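Local structure of fucose-specific lectin (6GKE) at residues P1-I10 with I300-W312. The protein binds L-fucose, with strongest preference for alpha-1,6-linked core fucose on glycoproteins, and forms homodimers through its terminal peptides. The protein carries 1 engineered substitution. Sequence-based numbering, arbitrary orientation. Where two conformers were deposited one is given.
Sequences PTEFLYTSKI and IGAVVPTGTPAGW. With EDO (1,2-ethanediol), chain I; EDO (1,2-ethanediol), chain B.
Pro1 lies over one face of the Trp312 indole: its CD stands 3.6 Å from the centroid of the six-membered ring, 21° off the normal, which meets the geometry of a CH-pi contact. Pro1 CG covers the same face, and the two side chains cross at about a right angle. The type II turn from Pro309 to Trp312 brings the indole back to Pro1, while Pro309 CG approaches Pro1 CG at 4.0 Å. A water ties this end together, donating to Pro1 O and hydrogen-bonded to Thr308 OG1. The backbones are joined by a hydrogen bond from Glu3 N to Thr306 O (3.0 Å); at 144° the N-H...O angle is bent, and the donor also lies tilted from the carbonyl plane. Beside it, Thr2 CA makes a CA-H...O contact of 3.3 Å with Gly307 O. With chi1 of 79°, Thr2 OG1 sits between its own N and carbonyl carbon, where it accepts from Phe4 N (3.1 Å), an ST turn; it also bonds to Val285 O. In one of its two conformers, Glu3 runs extended beyond CG along 307-309, with OE2 3.6 Å from Pro309 CA and OE1 in a salt bridge with Arg35. Further in, Thr306 CG2 approaches the Phe4 ring obliquely, 4.0 Å from CD2; Phe27 stacks edge-to-face on Phe4 and also touches Thr306, as does Leu287, which packs on Phe4 as well. At the end of the turn, Trp312 NE1 donates to Leu59 O of the second subunit, whose Lys58 makes a cation-pi contact with the indole. Chain start and chain end thus meet between the first and last blades of the six-bladed beta-propeller, and their paired termini reach into the homodimer interface.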
loop_
_atom_site.group_PDB
_atom_site.type_symbol
_atom_site.label_atom_id
_atom_site.label_comp_id
_atom_site.label_asym_id
_atom_site.label_seq_id
_atom_site.Cartn_x
_atom_site.Cartn_y
_atom_site.Cartn_z
ATOM N N PRO A 1 -10.667 -4.211 -1.716
ATOM C CA PRO A 1 -9.724 -3.350 -1.016
ATOM C C PRO A 1 -10.298 -2.910 0.335
ATOM O O PRO A 1 -11.487 -3.124 0.614
ATOM C CB PRO A 1 -9.502 -2.149 -1.946
ATOM C CG PRO A 1 -10.761 -2.079 -2.759
ATOM C CD PRO A 1 -11.263 -3.502 -2.844
ATOM N N THR A 2 -9.437 -2.308 1.156
ATOM C CA THR A 2 -9.828 -1.815 2.466
ATOM C C THR A 2 -9.328 -0.381 2.630
ATOM O O THR A 2 -8.686 0.172 1.735
ATOM C CB THR A 2 -9.288 -2.695 3.601
ATOM O OG1 THR A 2 -7.913 -2.356 3.787
ATOM C CG2 THR A 2 -9.454 -4.177 3.340
ATOM N N GLU A 3 -9.600 0.181 3.811
ATOM C CA GLU A 3 -9.156 1.536 4.115
ATOM C C GLU A 3 -7.895 1.526 4.991
ATOM O O GLU A 3 -7.480 2.567 5.472
ATOM C CB GLU A 3 -10.329 2.309 4.710
ATOM C CG GLU A 3 -11.482 2.407 3.729
ATOM C CD GLU A 3 -12.736 3.065 4.267
ATOM O OE1 GLU A 3 -13.081 2.819 5.444
ATOM O OE2 GLU A 3 -13.359 3.827 3.503
ATOM N N PHE A 4 -7.262 0.357 5.147
ATOM C CA PHE A 4 -6.008 0.226 5.899
ATOM C C PHE A 4 -4.861 0.800 5.064
ATOM O O PHE A 4 -4.578 0.300 3.980
ATOM C CB PHE A 4 -5.786 -1.257 6.198
ATOM C CG PHE A 4 -4.704 -1.660 7.173
ATOM C CD1 PHE A 4 -4.003 -0.762 7.973
ATOM C CD2 PHE A 4 -4.434 -3.012 7.322
ATOM C CE1 PHE A 4 -3.052 -1.217 8.877
ATOM C CE2 PHE A 4 -3.477 -3.460 8.217
ATOM C CZ PHE A 4 -2.797 -2.564 9.004
ATOM N N LEU A 5 -4.187 1.832 5.578
ATOM C CA LEU A 5 -3.072 2.428 4.866
ATOM C C LEU A 5 -1.928 1.414 4.767
ATOM O O LEU A 5 -1.465 0.871 5.772
ATOM C CB LEU A 5 -2.633 3.684 5.619
ATOM C CG LEU A 5 -1.422 4.425 5.058
ATOM C CD1 LEU A 5 -1.756 5.095 3.734
ATOM C CD2 LEU A 5 -0.934 5.440 6.086
ATOM N N TYR A 6 -1.429 1.198 3.550
ATOM C CA TYR A 6 -0.312 0.281 3.346
ATOM C C TYR A 6 0.940 0.886 3.983
ATOM O O TYR A 6 1.280 2.031 3.694
ATOM C CB TYR A 6 -0.088 0.003 1.860
ATOM C CG TYR A 6 1.160 -0.780 1.551
ATOM C CD1 TYR A 6 1.391 -2.021 2.120
ATOM C CD2 TYR A 6 2.114 -0.271 0.688
ATOM C CE1 TYR A 6 2.534 -2.746 1.830
ATOM C CE2 TYR A 6 3.255 -0.989 0.376
ATOM C CZ TYR A 6 3.471 -2.224 0.957
ATOM O OH TYR A 6 4.603 -2.915 0.634
ATOM N N THR A 7 1.600 0.088 4.823
ATOM C CA THR A 7 2.772 0.460 5.655
ATOM C C THR A 7 2.371 1.378 6.815
ATOM O O THR A 7 3.235 1.964 7.468
ATOM C CB THR A 7 3.993 0.985 4.873
ATOM O OG1 THR A 7 3.816 2.321 4.401
ATOM C CG2 THR A 7 4.366 0.075 3.726
ATOM N N SER A 8 1.078 1.414 7.153
ATOM C CA SER A 8 0.657 1.924 8.453
ATOM C C SER A 8 1.420 1.199 9.561
ATOM O O SER A 8 1.600 -0.016 9.508
ATOM C CB SER A 8 -0.819 1.692 8.647
ATOM O OG SER A 8 -1.265 2.092 9.933
ATOM N N LYS A 9 1.759 1.930 10.622
ATOM C CA LYS A 9 2.157 1.273 11.845
ATOM C C LYS A 9 0.904 0.725 12.537
ATOM O O LYS A 9 -0.229 1.032 12.168
ATOM C CB LYS A 9 2.990 2.208 12.725
ATOM C CG LYS A 9 4.406 2.433 12.208
ATOM C CD LYS A 9 4.519 3.325 10.984
ATOM C CE LYS A 9 5.947 3.784 10.775
ATOM N NZ LYS A 9 6.095 4.635 9.568
ATOM N N ILE A 10 1.141 -0.127 13.531
ATOM C CA ILE A 10 0.089 -0.815 14.260
ATOM C C ILE A 10 0.412 -0.703 15.748
ATOM O O ILE A 10 1.571 -0.741 16.136
ATOM C CB ILE A 10 -0.027 -2.295 13.837
ATOM C CG1 ILE A 10 -0.111 -2.455 12.318
ATOM C CG2 ILE A 10 -1.203 -2.968 14.527
ATOM C CD1 ILE A 10 0.035 -3.884 11.845
ATOM N N ILE A 300 -2.499 -18.512 12.470
ATOM C CA ILE A 300 -3.059 -17.266 11.983
ATOM C C ILE A 300 -4.549 -17.253 12.338
ATOM O O ILE A 300 -5.280 -18.186 12.012
ATOM C CB ILE A 300 -2.796 -17.080 10.478
ATOM C CG1 ILE A 300 -1.295 -17.030 10.190
ATOM C CG2 ILE A 300 -3.510 -15.838 9.957
ATOM C CD1 ILE A 300 -0.937 -17.153 8.730
ATOM N N GLY A 301 -4.979 -16.190 13.021
ATOM C CA GLY A 301 -6.344 -16.073 13.522
ATOM C C GLY A 301 -7.269 -15.336 12.565
ATOM O O GLY A 301 -6.988 -15.188 11.372
ATOM N N ALA A 302 -8.397 -14.880 13.115
ATOM C CA ALA A 302 -9.431 -14.185 12.354
ATOM C C ALA A 302 -8.899 -12.839 11.850
ATOM O O ALA A 302 -8.120 -12.173 12.526
ATOM C CB ALA A 302 -10.659 -13.995 13.210
ATOM N N VAL A 303 -9.351 -12.438 10.658
ATOM C CA VAL A 303 -8.949 -11.176 10.047
ATOM C C VAL A 303 -9.671 -10.036 10.769
ATOM O O VAL A 303 -10.859 -10.132 11.083
ATOM C CB VAL A 303 -9.239 -11.160 8.534
ATOM C CG1 VAL A 303 -8.908 -9.817 7.902
ATOM C CG2 VAL A 303 -8.507 -12.281 7.812
ATOM N N VAL A 304 -8.938 -8.953 11.015
ATOM C CA VAL A 304 -9.484 -7.781 11.671
ATOM C C VAL A 304 -10.055 -6.858 10.602
ATOM O O VAL A 304 -9.346 -6.514 9.659
ATOM C CB VAL A 304 -8.406 -7.042 12.481
ATOM C CG1 VAL A 304 -8.993 -5.863 13.241
ATOM C CG2 VAL A 304 -7.656 -7.968 13.423
ATOM N N PRO A 305 -11.315 -6.382 10.725
ATOM C CA PRO A 305 -11.882 -5.482 9.723
ATOM C C PRO A 305 -11.199 -4.107 9.745
ATOM O O PRO A 305 -10.896 -3.571 10.819
ATOM C CB PRO A 305 -13.356 -5.373 10.125
ATOM C CG PRO A 305 -13.336 -5.615 11.614
ATOM C CD PRO A 305 -12.259 -6.661 11.819
ATOM N N THR A 306 -10.979 -3.556 8.546
ATOM C CA THR A 306 -10.311 -2.266 8.378
ATOM C C THR A 306 -11.023 -1.419 7.315
ATOM O O THR A 306 -10.387 -0.656 6.588
ATOM C CB THR A 306 -8.833 -2.447 8.015
ATOM O OG1 THR A 306 -8.709 -3.237 6.830
ATOM C CG2 THR A 306 -8.031 -3.108 9.112
ATOM N N GLY A 307 -12.351 -1.537 7.241
ATOM C CA GLY A 307 -13.163 -0.683 6.395
ATOM C C GLY A 307 -13.222 -1.169 4.957
ATOM O O GLY A 307 -12.425 -1.994 4.515
ATOM N N THR A 308 -14.201 -0.636 4.223
ATOM C CA THR A 308 -14.374 -0.886 2.804
ATOM C C THR A 308 -14.644 0.448 2.125
ATOM O O THR A 308 -15.586 1.141 2.497
ATOM C CB THR A 308 -15.538 -1.844 2.526
ATOM O OG1 THR A 308 -15.318 -3.066 3.229
ATOM C CG2 THR A 308 -15.703 -2.158 1.056
ATOM N N PRO A 309 -13.839 0.855 1.123
ATOM C CA PRO A 309 -14.077 2.129 0.456
ATOM C C PRO A 309 -15.398 2.119 -0.324
ATOM O O PRO A 309 -15.861 1.074 -0.782
ATOM C CB PRO A 309 -12.887 2.301 -0.495
ATOM C CG PRO A 309 -12.303 0.913 -0.658
ATOM C CD PRO A 309 -12.685 0.130 0.574
ATOM N N ALA A 310 -15.976 3.309 -0.485
ATOM C CA ALA A 310 -17.159 3.484 -1.301
ATOM C C ALA A 310 -16.891 2.957 -2.714
ATOM O O ALA A 310 -15.808 3.141 -3.269
ATOM C CB ALA A 310 -17.566 4.936 -1.327
ATOM N N GLY A 311 -17.904 2.299 -3.280
ATOM C CA GLY A 311 -17.823 1.727 -4.612
ATOM C C GLY A 311 -17.350 0.281 -4.609
ATOM O O GLY A 311 -17.137 -0.299 -5.672
ATOM N N TRP A 312 -17.195 -0.297 -3.415
ATOM C CA TRP A 312 -16.792 -1.682 -3.253
ATOM C C TRP A 312 -17.718 -2.354 -2.233
ATOM O O TRP A 312 -18.237 -1.674 -1.360
ATOM C CB TRP A 312 -15.336 -1.753 -2.797
ATOM C CG TRP A 312 -14.356 -1.182 -3.771
ATOM C CD1 TRP A 312 -13.942 0.115 -3.872
ATOM C CD2 TRP A 312 -13.656 -1.909 -4.793
ATOM N NE1 TRP A 312 -13.028 0.240 -4.883
ATOM C CE2 TRP A 312 -12.823 -0.985 -5.459
ATOM C CE3 TRP A 312 -13.637 -3.250 -5.191
ATOM C CZ2 TRP A 312 -11.976 -1.376 -6.493
ATOM C CZ3 TRP A 312 -12.796 -3.634 -6.208
ATOM C CH2 TRP A 312 -11.964 -2.709 -6.835
HETATM C C1 EDO I . -3.541 0.903 -0.211
HETATM O O1 EDO I . -3.557 -0.473 -0.582
HETATM C C2 EDO I . -3.230 1.320 1.227
HETATM O O2 EDO I . -2.425 2.548 1.287
HETATM C C1 EDO B . 0.509 3.449 1.113
HETATM O O1 EDO B . 1.839 2.939 1.093
HETATM C C2 EDO B . -0.256 3.685 -0.189
HETATM O O2 EDO B . -1.681 3.346 -0.065
HETATM O O HOH W 1 -13.239 -4.582 2.216
#